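Local coordinates for glycosyltransferase (Streptomyces halstedii, PDB 3WAD), which is a GT-B-fold glycosyltransferase, built from two Rossmann-like domains, of the family related to erythromycin biosynthesis protein CIII, at residues Pro243-Val248 with Asp277-Ala282; Ala272-Asp277 with Pro296-Ala301; Leu360-Pro365 with Arg373-Arg378. One frame throughout, in Å; residues are numbered along the deposited sequence.

Contact 1 of 3, residues Pro243-Val248 with Asp277-Ala282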
loop_
_atom_site.group_PDB
_atom_site.type_symbol
_atom_site.label_atom_id
_atom_site.label_comp_id
_atom_site.label_asym_id
_atom_site.label_seq_id
_atom_site.Cartn_x
_atom_site.Cartn_y
_atom_site.Cartn_z
ATOM N N PRO B 243 -18.577 -16.404 14.339
ATOM C CA PRO B 243 -18.081 -17.775 14.302
ATOM C C PRO B 243 -18.974 -18.737 15.103
ATOM O O PRO B 243 -19.218 -18.533 16.289
ATOM C CB PRO B 243 -16.678 -17.661 14.913
ATOM C CG PRO B 243 -16.661 -16.306 15.617
ATOM C CD PRO B 243 -17.548 -15.446 14.780
ATOM N N SER B 244 -19.450 -19.774 14.430
ATOM C CA SER B 244 -20.304 -20.791 15.018
ATOM C C SER B 244 -19.659 -21.597 16.185
ATOM O O SER B 244 -20.249 -21.683 17.289
ATOM C CB SER B 244 -20.760 -21.743 13.915
ATOM O OG SER B 244 -21.769 -22.597 14.404
ATOM N N ARG B 245 -18.480 -22.192 15.923
ATOM C CA ARG B 245 -17.659 -22.966 16.910
ATOM C C ARG B 245 -16.212 -23.080 16.364
ATOM O O ARG B 245 -15.956 -22.614 15.277
ATOM C CB ARG B 245 -18.256 -24.354 17.096
ATOM C CG ARG B 245 -18.459 -25.055 15.778
ATOM C CD ARG B 245 -17.881 -26.434 15.815
ATOM N NE ARG B 245 -18.218 -27.058 14.555
ATOM C CZ ARG B 245 -18.207 -28.362 14.315
ATOM N NH1 ARG B 245 -17.846 -29.237 15.238
ATOM N NH2 ARG B 245 -18.568 -28.788 13.125
ATOM N N PRO B 246 -15.280 -23.725 17.088
ATOM C CA PRO B 246 -13.854 -23.669 16.668
ATOM C C PRO B 246 -13.611 -23.848 15.159
ATOM O O PRO B 246 -14.346 -24.561 14.495
ATOM C CB PRO B 246 -13.211 -24.811 17.465
ATOM C CG PRO B 246 -14.060 -24.867 18.715
ATOM C CD PRO B 246 -15.463 -24.628 18.241
ATOM N N ARG B 247 -12.610 -23.158 14.621
ATOM C CA ARG B 247 -12.331 -23.202 13.179
ATOM C C ARG B 247 -10.919 -23.704 13.040
ATOM O O ARG B 247 -10.095 -23.463 13.925
ATOM C CB ARG B 247 -12.358 -21.810 12.611
ATOM C CG ARG B 247 -13.163 -21.639 11.418
ATOM C CD ARG B 247 -13.573 -20.176 11.346
ATOM N NE ARG B 247 -15.015 -20.052 11.112
ATOM C CZ ARG B 247 -15.688 -18.916 10.922
ATOM N NH1 ARG B 247 -15.078 -17.742 10.896
ATOM N NH2 ARG B 247 -16.983 -18.982 10.727
ATOM N N VAL B 248 -10.642 -24.382 11.932
ATOM C CA VAL B 248 -9.286 -24.788 11.611
ATOM C C VAL B 248 -9.074 -24.432 10.155
ATOM O O VAL B 248 -9.992 -24.542 9.349
ATOM C CB VAL B 248 -9.050 -26.303 11.830
ATOM C CG1 VAL B 248 -7.747 -26.776 11.180
ATOM C CG2 VAL B 248 -9.031 -26.609 13.356
ATOM N N ASP B 277 -13.380 -31.926 16.185
ATOM C CA ASP B 277 -14.476 -31.123 16.696
ATOM C C ASP B 277 -14.327 -29.639 16.356
ATOM O O ASP B 277 -14.081 -28.834 17.264
ATOM C CB ASP B 277 -14.655 -31.344 18.203
ATOM C CG ASP B 277 -16.090 -31.058 18.672
ATOM O OD1 ASP B 277 -16.966 -30.756 17.809
ATOM O OD2 ASP B 277 -16.320 -31.122 19.902
ATOM N N ALA B 278 -14.495 -29.294 15.064
ATOM C CA ALA B 278 -14.334 -27.912 14.543
ATOM C C ALA B 278 -14.722 -27.825 13.074
ATOM O O ALA B 278 -14.772 -28.855 12.404
ATOM C CB ALA B 278 -12.899 -27.431 14.742
ATOM N N ASP B 279 -15.022 -26.621 12.574
ATOM C CA ASP B 279 -15.235 -26.416 11.145
ATOM C C ASP B 279 -13.919 -26.205 10.401
ATOM O O ASP B 279 -13.054 -25.513 10.879
ATOM C CB ASP B 279 -16.111 -25.184 10.885
ATOM C CG ASP B 279 -17.501 -25.342 11.405
ATOM O OD1 ASP B 279 -17.978 -26.499 11.581
ATOM O OD2 ASP B 279 -18.123 -24.289 11.654
ATOM N N VAL B 280 -13.762 -26.782 9.226
ATOM C CA VAL B 280 -12.485 -26.661 8.512
ATOM C C VAL B 280 -12.679 -25.666 7.360
ATOM O O VAL B 280 -13.669 -25.773 6.667
ATOM C CB VAL B 280 -11.956 -28.064 8.079
ATOM C CG1 VAL B 280 -10.809 -27.975 7.102
ATOM C CG2 VAL B 280 -11.575 -28.862 9.361
ATOM N N VAL B 281 -11.804 -24.650 7.236
ATOM C CA VAL B 281 -11.743 -23.845 5.999
ATOM C C VAL B 281 -10.529 -24.364 5.228
ATOM O O VAL B 281 -9.410 -24.332 5.741
ATOM C CB VAL B 281 -11.721 -22.302 6.329
ATOM C CG1 VAL B 281 -11.673 -21.478 5.060
ATOM C CG2 VAL B 281 -12.946 -21.921 7.174
ATOM N N ALA B 282 -10.745 -24.949 4.054
ATOM C CA ALA B 282 -9.654 -25.589 3.286
ATOM C C ALA B 282 -9.477 -24.899 1.949
ATOM O O ALA B 282 -10.434 -24.604 1.269
ATOM C CB ALA B 282 -9.949 -27.042 3.063
#
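Residues 243-248 and 277-282 begin two neighbouring parallel strands, 247-251 and 279-283, in the six-stranded sheet of the C-terminal Rossmann-like domain of this GT-B enzyme. The tight part is the sheet itself, where Arg-247, Val-248, Val-280 and Val-281 are buried. Arg-247 pairs with Asp-279 and Val-248 with Val-280, and the bonds step between the strands in the parallel pattern: Asp-279 N gives to Pro-246 O at 2.9 Å, Val-248 N to Asp-279 O, and Val-281 N to Val-248 O at 2.8 Å. The last two run nearly along their C=O axes. Val-248 and Val-280 share one face of the sheet, and Leu-376 and Ile-380 of helix 369-381 cover Val-248 there. The methyl of Ala-278 sits against the ring of Pro-246, CB to CB 3.8 Å.

The loop side, with Ser-244, Pro-246 and Asp-277, is exposed, looser and more polar. Arg-245 has its CG in the crowded position between backbone N and carbonyl carbon (chi1 52°), and a bend at chi2 swings the guanidinium across the entry of the 279-283 strand. One face of the group lies over Ala-278, whose carbonyl carbon is 3.7 Å above its centre. Two aspartates form a salt-bridge network with it, both carboxylates turned steeply to its plane. Asp-277 OD1 meets Arg-245 NH1 in the plane of the guanidinium, at its edge, 3.1 Å away. Asp-279 OD1 forms the second salt bridge, taking a weak bond from Arg-245 NE and a shorter one, 2.8 Å, from Arg-245 NH2, which reaches that oxygen from above the carboxylate plane.

Contact 2 of 3, residues Ala272-Asp277 with Pro296-Ala301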
loop_
_atom_site.group_PDB
_atom_site.type_symbol
_atom_site.label_atom_id
_atom_site.label_comp_id
_atom_site.label_asym_id
_atom_site.label_seq_id
_atom_site.Cartn_x
_atom_site.Cartn_y
_atom_site.Cartn_z
ATOM N N ALA B 272 -10.169 -37.705 7.041
ATOM C CA ALA B 272 -9.519 -37.838 8.358
ATOM C C ALA B 272 -9.300 -36.487 9.049
ATOM O O ALA B 272 -9.688 -36.267 10.220
ATOM C CB ALA B 272 -8.224 -38.570 8.242
ATOM N N VAL B 273 -8.673 -35.579 8.306
ATOM C CA VAL B 273 -8.398 -34.243 8.765
ATOM C C VAL B 273 -9.685 -33.559 9.216
ATOM O O VAL B 273 -9.706 -32.911 10.278
ATOM C CB VAL B 273 -7.669 -33.442 7.661
ATOM C CG1 VAL B 273 -7.405 -32.085 8.140
ATOM C CG2 VAL B 273 -6.349 -34.117 7.344
ATOM N N ALA B 274 -10.784 -33.760 8.486
ATOM C CA ALA B 274 -12.057 -33.172 8.935
ATOM C C ALA B 274 -12.705 -33.842 10.177
ATOM O O ALA B 274 -13.627 -33.311 10.782
ATOM C CB ALA B 274 -13.059 -33.111 7.764
ATOM N N ASP B 275 -12.223 -35.012 10.570
ATOM C CA ASP B 275 -12.913 -35.773 11.624
ATOM C C ASP B 275 -12.490 -35.278 13.015
ATOM O O ASP B 275 -11.826 -35.955 13.779
ATOM C CB ASP B 275 -12.698 -37.272 11.372
ATOM C CG ASP B 275 -13.462 -38.162 12.337
ATOM O OD1 ASP B 275 -14.503 -37.712 12.898
ATOM O OD2 ASP B 275 -12.947 -39.296 12.569
ATOM N N ILE B 276 -12.878 -34.049 13.327
ATOM C CA ILE B 276 -12.392 -33.338 14.484
ATOM C C ILE B 276 -13.493 -32.416 14.981
ATOM O O ILE B 276 -14.437 -32.116 14.283
ATOM C CB ILE B 276 -11.138 -32.449 14.082
ATOM C CG1 ILE B 276 -11.556 -31.334 13.093
ATOM C CG2 ILE B 276 -10.015 -33.336 13.483
ATOM C CD1 ILE B 276 -10.944 -30.013 13.373
ATOM N N ASP B 277 -13.380 -31.926 16.185
ATOM C CA ASP B 277 -14.476 -31.123 16.696
ATOM C C ASP B 277 -14.327 -29.639 16.356
ATOM O O ASP B 277 -14.081 -28.834 17.264
ATOM C CB ASP B 277 -14.655 -31.344 18.203
ATOM C CG ASP B 277 -16.090 -31.058 18.672
ATOM O OD1 ASP B 277 -16.966 -30.756 17.809
ATOM O OD2 ASP B 277 -16.320 -31.122 19.902
ATOM N N PRO B 296 -16.704 -33.583 3.190
ATOM C CA PRO B 296 -17.319 -33.753 4.503
ATOM C C PRO B 296 -18.223 -32.584 4.853
ATOM O O PRO B 296 -18.178 -31.548 4.204
ATOM C CB PRO B 296 -16.134 -33.749 5.446
ATOM C CG PRO B 296 -14.993 -34.133 4.615
ATOM C CD PRO B 296 -15.234 -33.561 3.278
ATOM N N ASP B 297 -19.015 -32.733 5.897
ATOM C CA ASP B 297 -20.037 -31.773 6.218
ATOM C C ASP B 297 -19.460 -30.456 6.666
ATOM O O ASP B 297 -19.900 -29.405 6.235
ATOM C CB ASP B 297 -20.895 -32.318 7.363
ATOM C CG ASP B 297 -21.989 -33.269 6.881
ATOM O OD1 ASP B 297 -22.872 -33.629 7.725
ATOM O OD2 ASP B 297 -21.975 -33.627 5.659
ATOM N N ASN B 298 -18.496 -30.549 7.577
ATOM C CA ASN B 298 -17.949 -29.435 8.314
ATOM C C ASN B 298 -16.753 -28.770 7.589
ATOM O O ASN B 298 -16.024 -27.975 8.225
ATOM C CB ASN B 298 -17.491 -29.957 9.675
ATOM C CG ASN B 298 -16.357 -30.971 9.548
ATOM O OD1 ASN B 298 -16.302 -31.702 8.568
ATOM N ND2 ASN B 298 -15.410 -30.952 10.491
ATOM N N VAL B 299 -16.539 -29.121 6.318
ATOM C CA VAL B 299 -15.477 -28.528 5.474
ATOM C C VAL B 299 -15.995 -27.489 4.487
ATOM O O VAL B 299 -16.808 -27.838 3.647
ATOM C CB VAL B 299 -14.741 -29.611 4.582
ATOM C CG1 VAL B 299 -13.716 -29.000 3.645
ATOM C CG2 VAL B 299 -14.080 -30.690 5.452
ATOM N N ARG B 300 -15.466 -26.260 4.507
ATOM C CA ARG B 300 -15.679 -25.306 3.395
ATOM C C ARG B 300 -14.477 -25.212 2.491
ATOM O O ARG B 300 -13.363 -24.877 2.936
ATOM C CB ARG B 300 -16.012 -23.903 3.923
ATOM C CG ARG B 300 -16.101 -22.843 2.804
ATOM C CD ARG B 300 -16.307 -21.445 3.398
ATOM N NE ARG B 300 -17.311 -21.431 4.469
ATOM C CZ ARG B 300 -18.615 -21.140 4.276
ATOM N NH1 ARG B 300 -19.086 -20.814 3.069
ATOM N NH2 ARG B 300 -19.463 -21.167 5.295
ATOM N N ALA B 301 -14.661 -25.484 1.226
ATOM C CA ALA B 301 -13.529 -25.419 0.290
ATOM C C ALA B 301 -13.560 -24.054 -0.405
ATOM O O ALA B 301 -14.613 -23.567 -0.757
ATOM C CB ALA B 301 -13.574 -26.521 -0.710
#
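Ala-274, on helix 266-274, meets the turn that leads into edge strand 299-302, so the contact joins a helix and a strand of the C-terminal Rossmann-like domain. The first shell gathers mainly on this one alanine. Its CB points at the turn and is touched by three residues: the Pro-296 ring through CG at 3.8 Å, the Asn-298 carboxamide through OD1, and Val-299 through CG2. The valine methyl is the tightest of them, with Ala-274 CB to Val-299 CG2 at 3.5 Å, closer than ordinary van der Waals packing. Beside these contacts, Asn-298 ND2 donates to Ala-274 O at 3.0 Å.

One shell out, a type I turn from Pro-296 to Val-299 sets the spacing of these groups. Asn-298 holds CG in the crowded position between its backbone N and carbonyl carbon (chi1 64°), which brings the amide over to Ala-274. ND2 also donates to Ala-278 O, so the same nitrogen ties Ala-274 to the start of strand 279-283. Next along the chain, Asp-275 is the centre of an inverse gamma turn that carries the chain on from the helix, and its carboxylate forms a salt bridge with Arg-377. That turn brings Ile-276 N to within 2.8 Å of Ala-274 O. The carbonyl therefore accepts twice, and Asn-298 ND2 arrives in the carbonyl plane, on a lone pair, at a C=O...N angle of 138°.

Contact 3 of 3, residues Leu360-Pro365 with Arg373-Arg378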
loop_
_atom_site.group_PDB
_atom_site.type_symbol
_atom_site.label_atom_id
_atom_site.label_comp_id
_atom_site.label_asym_id
_atom_site.label_seq_id
_atom_site.Cartn_x
_atom_site.Cartn_y
_atom_site.Cartn_z
ATOM N N LEU B 360 2.863 -29.069 16.100
ATOM C CA LEU B 360 3.175 -30.463 15.927
ATOM C C LEU B 360 3.624 -30.635 14.485
ATOM O O LEU B 360 3.157 -29.931 13.644
ATOM C CB LEU B 360 1.943 -31.326 16.223
ATOM C CG LEU B 360 1.590 -31.419 17.697
ATOM C CD1 LEU B 360 0.337 -32.237 17.818
ATOM C CD2 LEU B 360 2.775 -32.026 18.497
ATOM N N VAL B 361 4.571 -31.513 14.217
ATOM C CA VAL B 361 5.124 -31.647 12.878
ATOM C C VAL B 361 4.895 -33.062 12.340
ATOM O O VAL B 361 5.168 -34.022 13.045
ATOM C CB VAL B 361 6.700 -31.358 12.863
ATOM C CG1 VAL B 361 7.282 -31.485 11.482
ATOM C CG2 VAL B 361 7.042 -29.953 13.451
ATOM N N THR B 362 4.448 -33.199 11.089
ATOM C CA THR B 362 4.597 -34.481 10.383
ATOM C C THR B 362 5.403 -34.350 9.117
ATOM O O THR B 362 4.956 -33.707 8.197
ATOM C CB THR B 362 3.218 -35.129 10.029
ATOM O OG1 THR B 362 2.507 -35.331 11.243
ATOM C CG2 THR B 362 3.436 -36.479 9.356
ATOM N N GLU B 363 6.572 -34.967 9.035
ATOM C CA GLU B 363 7.331 -34.883 7.773
ATOM C C GLU B 363 6.590 -35.528 6.646
ATOM O O GLU B 363 5.805 -36.435 6.871
ATOM C CB GLU B 363 8.661 -35.568 7.886
ATOM C CG GLU B 363 9.503 -35.099 9.022
ATOM C CD GLU B 363 10.159 -33.717 8.783
ATOM O OE1 GLU B 363 10.174 -33.199 7.628
ATOM O OE2 GLU B 363 10.687 -33.148 9.774
ATOM N N VAL B 364 6.858 -35.086 5.433
ATOM C CA VAL B 364 6.245 -35.674 4.259
ATOM C C VAL B 364 6.328 -37.230 4.257
ATOM O O VAL B 364 5.276 -37.881 4.253
ATOM C CB VAL B 364 6.782 -35.033 2.951
ATOM C CG1 VAL B 364 6.370 -35.803 1.740
ATOM C CG2 VAL B 364 6.207 -33.629 2.807
ATOM N N PRO B 365 7.551 -37.831 4.291
ATOM C CA PRO B 365 7.618 -39.314 4.353
ATOM C C PRO B 365 6.791 -40.037 5.458
ATOM O O PRO B 365 6.566 -41.245 5.323
ATOM C CB PRO B 365 9.130 -39.596 4.547
ATOM C CG PRO B 365 9.765 -38.272 4.865
ATOM C CD PRO B 365 8.898 -37.237 4.215
ATOM N N ARG B 373 -4.829 -36.185 11.474
ATOM C CA ARG B 373 -6.019 -36.004 12.266
ATOM C C ARG B 373 -5.691 -36.006 13.761
ATOM O O ARG B 373 -6.107 -35.071 14.558
ATOM C CB ARG B 373 -7.010 -37.104 11.883
ATOM C CG ARG B 373 -8.269 -37.096 12.630
ATOM C CD ARG B 373 -8.857 -38.527 12.638
ATOM N NE ARG B 373 -8.074 -39.453 13.459
ATOM C CZ ARG B 373 -8.109 -40.787 13.340
ATOM N NH1 ARG B 373 -8.902 -41.385 12.436
ATOM N NH2 ARG B 373 -7.347 -41.530 14.147
ATOM N N ASP B 374 -4.889 -37.004 14.167
ATOM C CA ASP B 374 -4.528 -37.132 15.589
ATOM C C ASP B 374 -3.792 -35.903 16.074
ATOM O O ASP B 374 -4.092 -35.369 17.143
ATOM C CB ASP B 374 -3.684 -38.375 15.850
ATOM C CG ASP B 374 -4.495 -39.650 15.719
ATOM O OD1 ASP B 374 -5.745 -39.540 15.694
ATOM O OD2 ASP B 374 -3.860 -40.746 15.581
ATOM N N GLN B 375 -2.821 -35.427 15.293
ATOM C CA GLN B 375 -2.121 -34.169 15.662
ATOM C C GLN B 375 -3.103 -32.987 15.769
ATOM O O GLN B 375 -3.098 -32.235 16.754
ATOM C CB GLN B 375 -0.999 -33.936 14.669
ATOM C CG GLN B 375 0.153 -34.905 14.843
ATOM C CD GLN B 375 1.367 -34.535 13.961
ATOM O OE1 GLN B 375 1.218 -34.084 12.842
ATOM N NE2 GLN B 375 2.541 -34.720 14.468
ATOM N N LEU B 376 -3.974 -32.840 14.773
ATOM C CA LEU B 376 -4.948 -31.761 14.778
ATOM C C LEU B 376 -5.856 -31.810 15.992
ATOM O O LEU B 376 -6.146 -30.756 16.608
ATOM C CB LEU B 376 -5.791 -31.741 13.491
ATOM C CG LEU B 376 -6.659 -30.475 13.276
ATOM C CD1 LEU B 376 -5.830 -29.218 13.470
ATOM C CD2 LEU B 376 -7.322 -30.455 11.910
ATOM N N ARG B 377 -6.294 -33.037 16.348
ATOM C CA ARG B 377 -7.118 -33.241 17.490
ATOM C C ARG B 377 -6.373 -32.794 18.756
ATOM O O ARG B 377 -6.978 -32.188 19.614
ATOM C CB ARG B 377 -7.570 -34.706 17.553
ATOM C CG ARG B 377 -8.657 -35.042 16.569
ATOM C CD ARG B 377 -9.332 -36.365 16.951
ATOM N NE ARG B 377 -9.589 -37.281 15.826
ATOM C CZ ARG B 377 -10.587 -38.171 15.795
ATOM N NH1 ARG B 377 -11.474 -38.234 16.777
ATOM N NH2 ARG B 377 -10.760 -38.966 14.768
ATOM N N ARG B 378 -5.077 -33.069 18.885
ATOM C CA ARG B 378 -4.315 -32.551 20.035
ATOM C C ARG B 378 -4.226 -31.033 20.136
ATOM O O ARG B 378 -4.424 -30.440 21.211
ATOM C CB ARG B 378 -2.930 -33.136 20.074
ATOM C CG ARG B 378 -2.950 -34.650 20.264
ATOM C CD ARG B 378 -1.572 -35.118 20.522
ATOM N NE ARG B 378 -1.024 -34.381 21.663
ATOM C CZ ARG B 378 0.267 -34.177 21.887
ATOM N NH1 ARG B 378 1.207 -34.598 21.052
ATOM N NH2 ARG B 378 0.614 -33.527 22.967
#
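Gln-375 leaves helix 369-381 with CG anti to its carbonyl carbon (chi1 -71°) and then runs extended (chi2 -172°), which carries its amide to the end of strand 359-361. Thr-362 turns OG1 to meet it, the hydroxyl likewise anti to its own carbonyl carbon (chi1 -59°). The amide is then held at both of its polar atoms. NE2 gives a nearly straight hydrogen bond to Val-361 O at 3.1 Å, lying in the plane of the glutamine amide but well above the plane of the accepting carbonyl. Thr-362 OG1 donates to Gln-375 OE1, modelled very short at 2.4 Å, and also comes from above the carbonyl plane. Two bonds to successive residues fix the rotation of the amide about its last torsion.

Alongside this polar clasp, Leu-360 points at the helix and lays CD1 against the root of Gln-375, 3.6 Å from its backbone O and 3.8 Å from its CB. Its other methyl, CD2, lies 3.9 Å from Arg-378 NH1, the two side chains crossing at about a right angle. That guanidinium is bonded through NE to Glu-382, and Phe-385 of helix 384-397 packs on both Leu-360 and Arg-378. The whole is a surface contact in which a helix docks beside the edge strand that precedes it, within the C-terminal Rossmann-like domain of a GT-B fold.

In the fold
All three contacts belong to one six-stranded parallel sheet and its helices. Contacts 1 and 2 are partly buried, while contact 3 is a surface contact. Contact 1 joins two inner strands and relies mostly on backbone bonds, with a salt-bridge network where the strands begin; contact 2 fits a helix to the edge strand 299-302; contact 3 sits at the opposite edge, 359-361, and uses side-chain amide and hydroxyl bonds. Contacts 1 and 2, with centres about 8 Å apart, share Asp-277, and their strands are neighbours: Val-280 N reaches Asn-298 O at 2.7 Å. Helix 369-381 of contact 3 also packs against both others, meeting contact 2 where Arg-377 touches Ile-276.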